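Local coordinates for putative hydrogenase (Pyrococcus furiosus, PDB 3LYU), which is probably an oxidoreductase that binds FAD and a [2Fe-2S] cluster, this chain being an alpha/beta domain from within it, at residues B[123-126]-B[127-130]. Sequence-based numbering, arbitrary orientation.
Sequences VFEV and VKEY
The last turns of the amphipathic helix 117-130 bring Phe124, Glu125 and Lys128 together on one flank, a worked example of how i to i+3 and i to i+4 spacings pair side chains along a helix. Lys128 NZ stands 2.9 Å from Glu125 OE1 in a salt bridge, reaching the oxygen from above the carboxylate plane, 40° out of it, while the two side chains run side by side. Phe124 meets the same ammonium group roughly at right angles to the salt bridge: its ring atom CE1 is 3.1 Å from Lys128 NZ, an oblique approach, and Lys128 CB sits over one face near the rim. With CG of Lys128 wedged between its backbone N and carbonyl carbon (chi1 59°) and the chain bent at each later torsion, the amine curls back toward the preceding turn. An alanine in place of Phe124 would be likely to leave the Lys128 ammonium with Glu125 but without its aromatic neighbour, freer to swing, and would also remove the packing on Pro8 of a second subunit.

Lys128 N donates to Phe124 O at 2.9 Å with a nearly straight N-H...O angle of 168°, whereas Tyr130 N turns to Val127 O, three residues back. The helix is the crossover of a right-handed beta-alpha-beta unit between parallel strands 110-114 and 134-136, and its valines form the buried side. Val123 CG1 and Val127 CG2 approach to 4.2 Å; Val123 touches Met113 of strand 110-114 and Leu95 of helix 84-104, Val127 touches Val111 of the strand, and Val126 leans on Val99 and Leu103 of helix 84-104. One turn on, Tyr130 sets its ring edge against Val126 O, with CD1 3.0 Å away, and packs on Leu103.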
loop_
_atom_site.group_PDB
_atom_site.type_symbol
_atom_site.label_atom_id
_atom_site.label_comp_id
_atom_site.label_asym_id
_atom_site.label_seq_id
_atom_site.Cartn_x
_atom_site.Cartn_y
_atom_site.Cartn_z
ATOM N N VAL B 123 -0.400 16.471 -16.792
ATOM C CA VAL B 123 1.012 16.738 -16.583
ATOM C C VAL B 123 1.808 15.455 -16.764
ATOM O O VAL B 123 2.969 15.496 -17.158
ATOM C CB VAL B 123 1.273 17.307 -15.164
ATOM C CG1 VAL B 123 2.765 17.293 -14.840
ATOM C CG2 VAL B 123 0.719 18.730 -15.076
ATOM N N PHE B 124 1.183 14.316 -16.482
ATOM C CA PHE B 124 1.851 13.030 -16.632
ATOM C C PHE B 124 2.073 12.721 -18.114
ATOM O O PHE B 124 3.067 12.101 -18.496
ATOM C CB PHE B 124 1.019 11.935 -15.962
ATOM C CG PHE B 124 1.437 10.540 -16.333
ATOM C CD1 PHE B 124 0.855 9.884 -17.421
ATOM C CD2 PHE B 124 2.425 9.887 -15.614
ATOM C CE1 PHE B 124 1.256 8.599 -17.785
ATOM C CE2 PHE B 124 2.832 8.600 -15.972
ATOM C CZ PHE B 124 2.245 7.957 -17.062
ATOM N N GLU B 125 1.142 13.172 -18.944
ATOM C CA GLU B 125 1.233 12.956 -20.382
ATOM C C GLU B 125 2.459 13.681 -20.950
ATOM O O GLU B 125 3.164 13.163 -21.821
ATOM C CB GLU B 125 -0.030 13.474 -21.078
ATOM C CG GLU B 125 -1.347 13.018 -20.445
ATOM C CD GLU B 125 -1.437 11.506 -20.241
ATOM O OE1 GLU B 125 -1.074 10.750 -21.174
ATOM O OE2 GLU B 125 -1.885 11.076 -19.147
ATOM N N VAL B 126 2.697 14.889 -20.451
ATOM C CA VAL B 126 3.820 15.700 -20.889
ATOM C C VAL B 126 5.136 15.084 -20.428
ATOM O O VAL B 126 6.149 15.150 -21.131
ATOM C CB VAL B 126 3.710 17.146 -20.329
ATOM C CG1 VAL B 126 4.949 17.951 -20.691
ATOM C CG2 VAL B 126 2.480 17.817 -20.878
ATOM N N VAL B 127 5.113 14.476 -19.249
ATOM C CA VAL B 127 6.311 13.877 -18.682
ATOM C C VAL B 127 6.689 12.556 -19.325
ATOM O O VAL B 127 7.861 12.329 -19.620
ATOM C CB VAL B 127 6.159 13.681 -17.163
ATOM C CG1 VAL B 127 7.403 13.075 -16.589
ATOM C CG2 VAL B 127 5.904 15.008 -16.508
ATOM N N LYS B 128 5.707 11.685 -19.540
ATOM C CA LYS B 128 5.979 10.389 -20.158
ATOM C C LYS B 128 6.522 10.651 -21.562
ATOM O O LYS B 128 7.176 9.804 -22.174
ATOM C CB LYS B 128 4.700 9.545 -20.234
ATOM C CG LYS B 128 3.564 10.195 -21.026
ATOM C CD LYS B 128 2.885 9.202 -21.982
ATOM C CE LYS B 128 2.112 8.108 -21.254
ATOM N NZ LYS B 128 0.745 8.554 -20.880
ATOM N N GLU B 129 6.257 11.855 -22.051
ATOM C CA GLU B 129 6.683 12.286 -23.372
ATOM C C GLU B 129 8.196 12.455 -23.475
ATOM O O GLU B 129 8.781 12.204 -24.526
ATOM C CB GLU B 129 6.010 13.618 -23.699
ATOM C CG GLU B 129 6.171 14.092 -25.140
ATOM C CD GLU B 129 5.043 13.612 -26.041
ATOM O OE1 GLU B 129 4.801 12.385 -26.091
ATOM O OE2 GLU B 129 4.400 14.464 -26.694
ATOM N N TYR B 130 8.821 12.881 -22.377
ATOM C CA TYR B 130 10.268 13.128 -22.345
ATOM C C TYR B 130 11.153 12.087 -21.659
ATOM O O TYR B 130 12.371 12.250 -21.607
ATOM C CB TYR B 130 10.539 14.505 -21.718
ATOM C CG TYR B 130 10.004 15.650 -22.546
ATOM C CD1 TYR B 130 8.635 15.814 -22.742
ATOM C CD2 TYR B 130 10.872 16.532 -23.186
ATOM C CE1 TYR B 130 8.144 16.820 -23.558
ATOM C CE2 TYR B 130 10.394 17.540 -24.005
ATOM C CZ TYR B 130 9.030 17.678 -24.190
ATOM O OH TYR B 130 8.556 18.667 -25.023
#